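Local coordinates for protein threonine phosphate decarboxylase-like enzyme (Sulfurospirillum multivorans, PDB 6OUX) that uses pyridoxal phosphate to decarboxylate L-serine O-phosphate to ethanolamine O-phosphate, a precursor in norcobamide biosynthesis, and is less active on L-threonine phosphate, at residues Y62-E66 and L67-N71; Y73-V76 and L77-P81; C163-I166 and E167-P171; T227-F230 and D231-N235. All coordinates share one frame; numbering follows the deposited sequence.

Contact 1: Y62-E66 and L67-N71; sequences YIDRE and LIQTN
Backbone hydrogen bonds carry most of the contact in which Ile63 and Asp64 meet Leu67, Ile68 and Gln69 near the end of helix 53-68. Ile63 O accepts twice, from Leu67 N at 2.8 Å in the usual four-residue step and from Ile68 N at 3.1 Å, one residue further on. Gln69 N repeats the five-residue step to Asp64 O at 3.0 Å, with a nearly straight N-H...O angle of 168°. A side-chain bond follows: Thr70 OG1 donates to Glu66 O at 2.8 Å, standing well above the carbonyl plane. Its chi1 of 64° sets the hydroxyl between backbone N and carbonyl carbon, and Thr70 OG1 also bonds to Ala72 N. The carboxylate of Glu66 looks elsewhere, to Tyr281 and Arg288. Apolar contact is lighter, with Ile63 CG2 lying 4.2 Å from Leu67 CD1 and equally far from Ile68 CG1. On the outer side Asp64 OD1 rests 3.8 Å from Gln69 CG. Tyr73 of the second subunit packs on Ile63, Asp64 and Ile68. Five-residue bonds of this kind define a pi-type turn, here running into a type I beta turn from Ile68 to Asn71, where the positive phi of Asn71 turns the chain away from helical geometry.

Contact 2: Y73-V76 and L77-P81; sequences YKKV and LTHYP
Lys75 with His79 and Tyr73 with Leu77 form local, four-residue contacts along the short helix 73-78, which lies at the surface of the chain and faces the second subunit. The two pairs differ in how a flat ring is used. Leu77 CD1 comes up to the Tyr73 ring at its edge, in plane, 3.9 Å from Tyr73 CD2, while Lys74 CG lies over one face of that ring. Lys75 instead runs alongside the imidazole of His79, both pointing the same way: its CB sits over one face, and bends at chi2 (-52°) and chi4 (76°) keep the chain close, with Lys75 NZ 3.4 Å from His79 CE1. Beneath them His79 N binds Lys75 O at 3.1 Å, and Leu77 N binds Tyr73 O at the same length; the bonds made by Thr78 N are weak. Beyond this turn a water takes over, donating to Val76 O and to His79 O at 2.7 Å each. Further along, Tyr80 OH bonds to Lys244 of the second subunit. Such a sequence, from weakened helical bonds to a water bridge and a residue turned to extended angles (His79 psi 151°), marks a helix C-terminus unwinding into a loop.

Contact 3: C163-I166 and E167-P171; sequences CQFI and ENEQP
Phe165 turns one face of its ring to the aliphatic part of Glu169, whose CG stands 4.0 Å from the ring centroid and 24° off its normal, a CH-pi contact displaced toward the rim beside CE1 and CZ. The ring is placed there by a first torsion of 174°, which swings it alongside the carbonyl carbon and toward the following turn. Glu169 meets it with a chain bent at chi2, and its OE1 goes on to a salt bridge with Lys123, while Phe147 meets the phenyl ring with its plane inclined. With an alanine in place of Phe165, Glu169 CG would probably lose the surface it rests on, and the bent chain leading to Lys123 would be freer to turn. Helix 159-169 is the connection of a beta-alpha-beta crossover from edge strand 143-148 to strand 173-177, passing over strand 123-128, which lies between them in the sheet. Its inner side is apolar: Ile166 CG2 touches Pro171 CD at 3.8 Å, and both residues pack on Ala125. The helix closes at the same place. Gln170 N binds Ile166 O at 2.9 Å, after which the positive phi of Gln170 redirects the chain, and Pro171 has no N-H to extend the helical series. The side chain of Gln170 folds back as well, its NE2 reaching a lone pair of Glu167 O at 2.8 Å nearly within the amide plane. On another flank Glu167 CG lies 3.4 Å from Cys163 O, and the carboxylate beyond it pairs with Arg198.

Contact 4: T227-F230 and D231-N235; sequences TVLF and DMYPN
Tyr233 and Leu229 form the tightly packed side of this four-residue contact, at the end of helix 227-232. Leu229 O is approached twice by the same residue: Tyr233 N binds it at 3.0 Å, and the ring brings its edge, with CD2 at 3.3 Å and the oxygen near the ring plane. Leu229 CD2 adds an apolar touch to Tyr233 CE2 at 4.2 Å, and Met232 CG covers part of one ring face. The Tyr233 hydroxyl extends to His193 and Lys197 on helix 189-198, and a phenylalanine in its place would probably leave both without this partner and cut the polar tie from the end of helix 227-232 to helix 189-198. The opposite character appears at Asp231, which is exposed. Its backbone N holds Thr227 O firmly at 2.8 Å, yet its carboxylate makes only distant approaches here, OD1 lying 3.7 Å from Phe230 CD2 and OD2 4.1 Å from Thr227 CG2. Met232 is exposed too, and its N makes weak bonds to Val228 O and Leu229 O. Within the unit of strand 204-208, this helix and strand 236-241, the chemistry suggests that the helix end is held by Tyr233, a buried residue just past it whose hydroxyl is bonded, while Asp231 lies on the exposed side.

Overall arrangement
All four contacts are helix endings, yet their surroundings set their chemistry. Contacts 1, 3 and 4 are partly buried, whereas contact 2 is at the surface. Contacts 1 and 2 belong to successive helices that touch each other, with Leu67 packing on Val76, and both meet the second subunit; contact 2 has a bridging water, while contact 1 relies on a widened turn and a threonine hydroxyl. Contacts 3 and 4, their centres about 20 Å apart, touch no other chain and belong to helices flanking the seven-stranded sheet. Both reach helix 189-198, contact 3 through the outside pairing of Glu167 with Arg198 and contact 4 through a tyrosine hydroxyl. Contacts 1 and 3 lie on opposite sides of the chain's centre.

Contact 1: Y62-E66 and L67-N71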
loop_
_atom_site.group_PDB
_atom_site.type_symbol
_atom_site.label_atom_id
_atom_site.label_comp_id
_atom_site.label_asym_id
_atom_site.label_seq_id
_atom_site.Cartn_x
_atom_site.Cartn_y
_atom_site.Cartn_z
ATOM N N TYR A 62 -7.048 -9.177 -19.721
ATOM C CA TYR A 62 -6.934 -7.787 -20.049
ATOM C C TYR A 62 -5.508 -7.238 -19.860
ATOM O O TYR A 62 -5.004 -6.452 -20.695
ATOM C CB TYR A 62 -7.926 -6.920 -19.269
ATOM C CG TYR A 62 -9.313 -6.837 -19.832
ATOM C CD1 TYR A 62 -10.317 -7.736 -19.485
ATOM C CD2 TYR A 62 -9.644 -5.825 -20.672
ATOM C CE1 TYR A 62 -11.587 -7.619 -19.980
ATOM C CE2 TYR A 62 -10.909 -5.694 -21.170
ATOM C CZ TYR A 62 -11.860 -6.596 -20.833
ATOM O OH TYR A 62 -13.069 -6.396 -21.349
ATOM N N ILE A 63 -4.841 -7.681 -18.791
ATOM C CA ILE A 63 -3.464 -7.299 -18.565
ATOM C C ILE A 63 -2.552 -7.804 -19.731
ATOM O O ILE A 63 -1.774 -7.047 -20.277
ATOM C CB ILE A 63 -2.992 -7.761 -17.205
ATOM C CG1 ILE A 63 -3.756 -7.003 -16.129
ATOM C CG2 ILE A 63 -1.493 -7.529 -17.062
ATOM C CD1 ILE A 63 -3.454 -7.466 -14.712
ATOM N N ASP A 64 -2.680 -9.075 -20.072
ATOM C CA ASP A 64 -1.887 -9.658 -21.100
ATOM C C ASP A 64 -2.088 -8.904 -22.383
ATOM O O ASP A 64 -1.101 -8.546 -23.035
ATOM C CB ASP A 64 -2.270 -11.119 -21.291
ATOM C CG ASP A 64 -1.394 -11.849 -22.294
ATOM O OD1 ASP A 64 -0.275 -11.422 -22.544
ATOM O OD2 ASP A 64 -1.848 -12.879 -22.847
ATOM N N ARG A 65 -3.353 -8.683 -22.746
ATOM C CA ARG A 65 -3.696 -8.101 -24.036
ATOM C C ARG A 65 -3.366 -6.619 -24.080
ATOM O O ARG A 65 -2.865 -6.134 -25.090
ATOM C CB ARG A 65 -5.161 -8.369 -24.462
ATOM C CG ARG A 65 -5.498 -9.855 -24.789
ATOM C CD ARG A 65 -7.022 -10.289 -24.663
ATOM N NE ARG A 65 -7.678 -9.083 -24.965
ATOM C CZ ARG A 65 -8.470 -8.319 -24.256
ATOM N NH1 ARG A 65 -8.693 -7.198 -24.832
ATOM N NH2 ARG A 65 -9.130 -8.646 -23.155
ATOM N N GLU A 66 -3.630 -5.914 -23.008
ATOM C CA GLU A 66 -3.515 -4.455 -23.006
ATOM C C GLU A 66 -2.181 -3.899 -22.465
ATOM O O GLU A 66 -1.820 -2.752 -22.773
ATOM C CB GLU A 66 -4.661 -3.786 -22.243
ATOM C CG GLU A 66 -6.051 -4.096 -22.784
ATOM C CD GLU A 66 -7.160 -3.283 -22.109
ATOM O OE1 GLU A 66 -6.913 -2.673 -21.067
ATOM O OE2 GLU A 66 -8.318 -3.293 -22.592
ATOM N N LEU A 67 -1.483 -4.684 -21.656
ATOM C CA LEU A 67 -0.235 -4.176 -21.054
ATOM C C LEU A 67 0.976 -4.906 -21.493
ATOM O O LEU A 67 2.013 -4.292 -21.734
ATOM C CB LEU A 67 -0.292 -4.231 -19.512
ATOM C CG LEU A 67 -1.320 -3.301 -18.866
ATOM C CD1 LEU A 67 -1.171 -3.381 -17.365
ATOM C CD2 LEU A 67 -1.256 -1.852 -19.281
ATOM N N ILE A 68 0.881 -6.220 -21.579
ATOM C CA ILE A 68 2.051 -7.014 -21.802
ATOM C C ILE A 68 2.386 -7.039 -23.267
ATOM O O ILE A 68 3.490 -6.658 -23.624
ATOM C CB ILE A 68 1.897 -8.425 -21.272
ATOM C CG1 ILE A 68 1.630 -8.410 -19.754
ATOM C CG2 ILE A 68 3.108 -9.243 -21.602
ATOM C CD1 ILE A 68 2.640 -7.715 -18.884
ATOM N N GLN A 69 1.444 -7.472 -24.106
ATOM C CA GLN A 69 1.714 -7.606 -25.559
ATOM C C GLN A 69 1.898 -6.274 -26.272
ATOM O O GLN A 69 2.479 -6.215 -27.329
ATOM C CB GLN A 69 0.569 -8.349 -26.246
ATOM C CG GLN A 69 0.485 -9.774 -25.863
ATOM C CD GLN A 69 -0.501 -10.534 -26.726
ATOM O OE1 GLN A 69 -1.605 -10.017 -27.027
ATOM N NE2 GLN A 69 -0.114 -11.777 -27.124
ATOM N N THR A 70 1.388 -5.197 -25.716
ATOM C CA THR A 70 1.581 -3.890 -26.299
ATOM C C THR A 70 2.804 -3.132 -25.729
ATOM O O THR A 70 3.053 -2.031 -26.135
ATOM C CB THR A 70 0.417 -3.030 -25.917
ATOM O OG1 THR A 70 0.448 -2.884 -24.466
ATOM C CG2 THR A 70 -0.900 -3.698 -26.326
ATOM N N ASN A 71 3.462 -3.647 -24.694
ATOM C CA ASN A 71 4.483 -2.857 -23.977
ATOM C C ASN A 71 3.959 -1.617 -23.163
ATOM O O ASN A 71 4.764 -0.821 -22.646
ATOM C CB ASN A 71 5.666 -2.486 -24.942
ATOM C CG ASN A 71 6.487 -3.727 -25.391
ATOM O OD1 ASN A 71 6.965 -3.811 -26.529
ATOM N ND2 ASN A 71 6.630 -4.691 -24.512
#

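Contact 2: Y73-V76 and L77-P81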
loop_
_atom_site.group_PDB
_atom_site.type_symbol
_atom_site.label_atom_id
_atom_site.label_comp_id
_atom_site.label_asym_id
_atom_site.label_seq_id
_atom_site.Cartn_x
_atom_site.Cartn_y
_atom_site.Cartn_z
ATOM N N TYR A 73 2.763 -1.812 -20.235
ATOM C CA TYR A 73 3.293 -2.056 -18.891
ATOM C C TYR A 73 4.474 -1.163 -18.509
ATOM O O TYR A 73 4.634 -0.899 -17.319
ATOM C CB TYR A 73 3.608 -3.522 -18.648
ATOM C CG TYR A 73 4.934 -3.937 -19.158
ATOM C CD1 TYR A 73 5.087 -4.312 -20.495
ATOM C CD2 TYR A 73 6.064 -3.861 -18.358
ATOM C CE1 TYR A 73 6.331 -4.658 -20.999
ATOM C CE2 TYR A 73 7.295 -4.220 -18.858
ATOM C CZ TYR A 73 7.425 -4.626 -20.162
ATOM O OH TYR A 73 8.640 -4.943 -20.672
ATOM N N LYS A 74 5.278 -0.720 -19.494
ATOM C CA LYS A 74 6.475 0.092 -19.266
ATOM C C LYS A 74 6.130 1.422 -18.580
ATOM O O LYS A 74 6.707 1.766 -17.576
ATOM C CB LYS A 74 7.226 0.328 -20.566
ATOM C CG LYS A 74 7.866 -0.965 -21.059
ATOM C CD LYS A 74 8.772 -0.789 -22.262
ATOM C CE LYS A 74 9.385 -2.138 -22.625
ATOM N NZ LYS A 74 10.196 -2.032 -23.879
ATOM N N LYS A 75 5.160 2.125 -19.127
ATOM C CA LYS A 75 4.654 3.332 -18.561
ATOM C C LYS A 75 3.947 3.086 -17.246
ATOM O O LYS A 75 4.025 3.916 -16.406
ATOM C CB LYS A 75 3.632 3.984 -19.498
ATOM C CG LYS A 75 4.114 4.303 -20.905
ATOM C CD LYS A 75 5.405 5.101 -20.919
ATOM C CE LYS A 75 5.575 5.867 -22.234
ATOM N NZ LYS A 75 4.699 7.072 -22.276
ATOM N N VAL A 76 3.211 1.986 -17.080
ATOM C CA VAL A 76 2.552 1.703 -15.783
ATOM C C VAL A 76 3.604 1.629 -14.642
ATOM O O VAL A 76 3.375 2.118 -13.535
ATOM C CB VAL A 76 1.705 0.386 -15.823
ATOM C CG1 VAL A 76 1.233 -0.031 -14.416
ATOM C CG2 VAL A 76 0.527 0.506 -16.777
ATOM N N LEU A 77 4.774 1.067 -14.922
ATOM C CA LEU A 77 5.813 0.890 -13.883
ATOM C C LEU A 77 6.687 2.126 -13.670
ATOM O O LEU A 77 7.209 2.335 -12.591
ATOM C CB LEU A 77 6.656 -0.328 -14.229
ATOM C CG LEU A 77 5.892 -1.703 -14.204
ATOM C CD1 LEU A 77 6.798 -2.864 -14.609
ATOM C CD2 LEU A 77 5.237 -1.985 -12.856
ATOM N N THR A 78 6.767 2.952 -14.700
ATOM C CA THR A 78 7.717 4.032 -14.837
ATOM C C THR A 78 7.167 5.411 -14.453
ATOM O O THR A 78 7.902 6.234 -13.925
ATOM C CB THR A 78 8.247 3.953 -16.326
ATOM O OG1 THR A 78 9.547 3.348 -16.333
ATOM C CG2 THR A 78 8.146 5.203 -17.109
ATOM N N HIS A 79 5.891 5.663 -14.708
ATOM C CA HIS A 79 5.276 6.976 -14.464
ATOM C C HIS A 79 4.715 7.099 -13.063
ATOM O O HIS A 79 4.347 6.091 -12.471
ATOM C CB HIS A 79 4.178 7.218 -15.496
ATOM C CG HIS A 79 4.704 7.552 -16.858
ATOM N ND1 HIS A 79 3.887 7.711 -17.955
ATOM C CD2 HIS A 79 5.971 7.731 -17.305
ATOM C CE1 HIS A 79 4.623 8.000 -19.012
ATOM N NE2 HIS A 79 5.893 8.011 -18.645
ATOM N N TYR A 80 4.678 8.321 -12.523
ATOM C CA TYR A 80 4.036 8.557 -11.223
ATOM C C TYR A 80 2.532 8.289 -11.351
ATOM O O TYR A 80 1.916 8.718 -12.324
ATOM C CB TYR A 80 4.217 9.994 -10.683
ATOM C CG TYR A 80 5.400 10.115 -9.794
ATOM C CD1 TYR A 80 5.282 10.170 -8.419
ATOM C CD2 TYR A 80 6.669 10.090 -10.338
ATOM C CE1 TYR A 80 6.408 10.257 -7.620
ATOM C CE2 TYR A 80 7.798 10.174 -9.544
ATOM C CZ TYR A 80 7.663 10.259 -8.196
ATOM O OH TYR A 80 8.824 10.342 -7.466
ATOM N N PRO A 81 1.959 7.576 -10.377
ATOM C CA PRO A 81 0.556 7.241 -10.523
ATOM C C PRO A 81 -0.317 8.399 -10.052
ATOM O O PRO A 81 0.131 9.261 -9.305
ATOM C CB PRO A 81 0.372 6.064 -9.591
ATOM C CG PRO A 81 1.720 5.700 -9.099
ATOM C CD PRO A 81 2.543 6.927 -9.207
HETATM O O HOH W 1 2.245 4.331 -12.613
#

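Contact 3: C163-I166 and E167-P171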
loop_
_atom_site.group_PDB
_atom_site.type_symbol
_atom_site.label_atom_id
_atom_site.label_comp_id
_atom_site.label_asym_id
_atom_site.label_seq_id
_atom_site.Cartn_x
_atom_site.Cartn_y
_atom_site.Cartn_z
ATOM N N CYS A 163 -30.167 -5.253 17.681
ATOM C CA CYS A 163 -30.572 -3.885 17.927
ATOM C C CYS A 163 -30.770 -3.591 19.419
ATOM O O CYS A 163 -30.357 -2.558 19.898
ATOM C CB CYS A 163 -31.844 -3.581 17.178
ATOM S SG CYS A 163 -31.524 -3.337 15.434
ATOM N N GLN A 164 -31.414 -4.506 20.136
ATOM C CA GLN A 164 -31.602 -4.318 21.553
ATOM C C GLN A 164 -30.248 -4.283 22.322
ATOM O O GLN A 164 -30.048 -3.490 23.235
ATOM C CB GLN A 164 -32.486 -5.431 22.094
ATOM C CG GLN A 164 -32.839 -5.221 23.534
ATOM C CD GLN A 164 -33.560 -3.888 23.738
ATOM O OE1 GLN A 164 -33.034 -2.962 24.374
ATOM N NE2 GLN A 164 -34.714 -3.759 23.150
ATOM N N PHE A 165 -29.332 -5.155 21.913
ATOM C CA PHE A 165 -27.989 -5.178 22.405
ATOM C C PHE A 165 -27.293 -3.813 22.171
ATOM O O PHE A 165 -26.658 -3.268 23.097
ATOM C CB PHE A 165 -27.202 -6.305 21.728
ATOM C CG PHE A 165 -25.761 -6.322 22.077
ATOM C CD1 PHE A 165 -25.356 -6.750 23.337
ATOM C CD2 PHE A 165 -24.811 -5.888 21.182
ATOM C CE1 PHE A 165 -24.007 -6.739 23.690
ATOM C CE2 PHE A 165 -23.460 -5.887 21.507
ATOM C CZ PHE A 165 -23.057 -6.316 22.762
ATOM N N ILE A 166 -27.386 -3.306 20.939
ATOM C CA ILE A 166 -26.820 -1.992 20.616
ATOM C C ILE A 166 -27.515 -0.851 21.450
ATOM O O ILE A 166 -26.859 0.077 21.940
ATOM C CB ILE A 166 -26.857 -1.693 19.082
ATOM C CG1 ILE A 166 -26.038 -2.726 18.292
ATOM C CG2 ILE A 166 -26.308 -0.282 18.797
ATOM C CD1 ILE A 166 -24.619 -2.893 18.759
ATOM N N GLU A 167 -28.810 -0.926 21.607
ATOM C CA GLU A 167 -29.512 0.074 22.437
ATOM C C GLU A 167 -29.009 0.025 23.884
ATOM O O GLU A 167 -28.668 1.062 24.472
ATOM C CB GLU A 167 -31.015 -0.149 22.354
ATOM C CG GLU A 167 -31.615 0.368 21.065
ATOM C CD GLU A 167 -32.995 -0.209 20.787
ATOM O OE1 GLU A 167 -33.420 -1.133 21.533
ATOM O OE2 GLU A 167 -33.643 0.226 19.795
ATOM N N ASN A 168 -28.908 -1.173 24.444
ATOM C CA ASN A 168 -28.346 -1.335 25.796
ATOM C C ASN A 168 -26.912 -0.824 25.954
ATOM O O ASN A 168 -26.561 -0.131 26.917
ATOM C CB ASN A 168 -28.363 -2.813 26.163
ATOM C CG ASN A 168 -29.760 -3.357 26.295
ATOM O OD1 ASN A 168 -30.749 -2.628 26.241
ATOM N ND2 ASN A 168 -29.848 -4.634 26.483
ATOM N N GLU A 169 -26.053 -1.150 25.002
ATOM C CA GLU A 169 -24.655 -0.850 25.174
ATOM C C GLU A 169 -24.261 0.555 24.791
ATOM O O GLU A 169 -23.238 1.042 25.253
ATOM C CB GLU A 169 -23.779 -1.834 24.380
ATOM C CG GLU A 169 -23.738 -3.253 24.883
ATOM C CD GLU A 169 -22.948 -3.449 26.178
ATOM O OE1 GLU A 169 -22.024 -2.690 26.472
ATOM O OE2 GLU A 169 -23.311 -4.362 26.924
ATOM N N GLN A 170 -25.012 1.188 23.891
ATOM C CA GLN A 170 -24.679 2.554 23.389
ATOM C C GLN A 170 -23.256 2.718 22.900
ATOM O O GLN A 170 -22.603 3.595 23.294
ATOM C CB GLN A 170 -25.023 3.628 24.466
ATOM C CG GLN A 170 -26.513 3.690 24.776
ATOM C CD GLN A 170 -27.337 4.243 23.603
ATOM O OE1 GLN A 170 -26.952 5.256 23.038
ATOM N NE2 GLN A 170 -28.469 3.607 23.263
ATOM N N PRO A 171 -22.785 1.851 21.970
ATOM C CA PRO A 171 -21.504 2.047 21.356
ATOM C C PRO A 171 -21.546 3.267 20.450
ATOM O O PRO A 171 -22.576 3.603 19.909
ATOM C CB PRO A 171 -21.326 0.762 20.535
ATOM C CG PRO A 171 -22.691 0.469 20.066
ATOM C CD PRO A 171 -23.616 0.901 21.216
#

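Contact 4: T227-F230 and D231-N235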
loop_
_atom_site.group_PDB
_atom_site.type_symbol
_atom_site.label_atom_id
_atom_site.label_comp_id
_atom_site.label_asym_id
_atom_site.label_seq_id
_atom_site.Cartn_x
_atom_site.Cartn_y
_atom_site.Cartn_z
ATOM N N THR A 227 -24.688 0.516 -1.589
ATOM C CA THR A 227 -24.707 1.995 -1.841
ATOM C C THR A 227 -26.061 2.648 -1.502
ATOM O O THR A 227 -26.070 3.794 -1.007
ATOM C CB THR A 227 -24.314 2.302 -3.302
ATOM O OG1 THR A 227 -23.026 1.762 -3.562
ATOM C CG2 THR A 227 -24.230 3.801 -3.651
ATOM N N VAL A 228 -27.171 1.949 -1.780
ATOM C CA VAL A 228 -28.518 2.357 -1.350
ATOM C C VAL A 228 -28.558 2.705 0.134
ATOM O O VAL A 228 -29.143 3.701 0.534
ATOM C CB VAL A 228 -29.688 1.345 -1.574
ATOM C CG1 VAL A 228 -30.084 1.239 -3.005
ATOM C CG2 VAL A 228 -29.436 -0.044 -1.049
ATOM N N LEU A 229 -27.882 1.914 0.942
ATOM C CA LEU A 229 -27.798 2.181 2.390
ATOM C C LEU A 229 -26.974 3.402 2.740
ATOM O O LEU A 229 -27.379 4.235 3.608
ATOM C CB LEU A 229 -27.289 0.965 3.137
ATOM C CG LEU A 229 -27.963 -0.332 2.798
ATOM C CD1 LEU A 229 -27.233 -1.456 3.588
ATOM C CD2 LEU A 229 -29.468 -0.352 3.073
ATOM N N PHE A 230 -25.847 3.559 2.060
ATOM C CA PHE A 230 -25.059 4.767 2.185
ATOM C C PHE A 230 -25.879 5.997 1.831
ATOM O O PHE A 230 -25.865 7.003 2.582
ATOM C CB PHE A 230 -23.816 4.707 1.277
ATOM C CG PHE A 230 -22.965 5.965 1.344
ATOM C CD1 PHE A 230 -22.324 6.262 2.483
ATOM C CD2 PHE A 230 -22.852 6.822 0.266
ATOM C CE1 PHE A 230 -21.515 7.370 2.578
ATOM C CE2 PHE A 230 -22.071 7.952 0.334
ATOM C CZ PHE A 230 -21.411 8.234 1.491
ATOM N N ASP A 231 -26.662 5.919 0.758
ATOM C CA ASP A 231 -27.414 7.096 0.334
ATOM C C ASP A 231 -28.560 7.514 1.272
ATOM O O ASP A 231 -28.852 8.728 1.385
ATOM C CB ASP A 231 -27.963 6.950 -1.064
ATOM C CG ASP A 231 -26.911 6.994 -2.125
ATOM O OD1 ASP A 231 -25.736 7.444 -1.915
ATOM O OD2 ASP A 231 -27.317 6.525 -3.198
ATOM N N MET A 232 -29.160 6.526 1.956
ATOM C CA MET A 232 -30.340 6.735 2.748
ATOM C C MET A 232 -30.033 7.069 4.218
ATOM O O MET A 232 -30.777 7.806 4.828
ATOM C CB MET A 232 -31.277 5.497 2.651
ATOM C CG MET A 232 -32.630 5.642 3.400
ATOM S SD MET A 232 -33.801 4.308 3.033
ATOM C CE MET A 232 -33.882 4.414 1.276
ATOM N N TYR A 233 -28.946 6.535 4.787
ATOM C CA TYR A 233 -28.693 6.575 6.219
ATOM C C TYR A 233 -27.419 7.358 6.508
ATOM O O TYR A 233 -26.325 6.888 6.232
ATOM C CB TYR A 233 -28.617 5.177 6.772
ATOM C CG TYR A 233 -29.880 4.388 6.559
ATOM C CD1 TYR A 233 -31.049 4.684 7.287
ATOM C CD2 TYR A 233 -29.960 3.412 5.553
ATOM C CE1 TYR A 233 -32.202 4.000 7.058
ATOM C CE2 TYR A 233 -31.121 2.761 5.313
ATOM C CZ TYR A 233 -32.223 3.034 6.084
ATOM O OH TYR A 233 -33.358 2.332 5.812
ATOM N N PRO A 234 -27.526 8.564 7.098
ATOM C CA PRO A 234 -26.332 9.418 7.250
ATOM C C PRO A 234 -25.248 8.923 8.216
ATOM O O PRO A 234 -24.158 9.467 8.213
ATOM C CB PRO A 234 -26.914 10.754 7.768
ATOM C CG PRO A 234 -28.189 10.378 8.390
ATOM C CD PRO A 234 -28.730 9.239 7.572
ATOM N N ASN A 235 -25.528 7.875 8.988
ATOM C CA ASN A 235 -24.525 7.289 9.860
ATOM C C ASN A 235 -23.800 6.064 9.256
ATOM O O ASN A 235 -22.993 5.457 9.941
ATOM C CB ASN A 235 -25.090 6.905 11.227
ATOM C CG ASN A 235 -26.122 5.843 11.152
ATOM O OD1 ASN A 235 -26.669 5.555 10.067
ATOM N ND2 ASN A 235 -26.527 5.353 12.306
#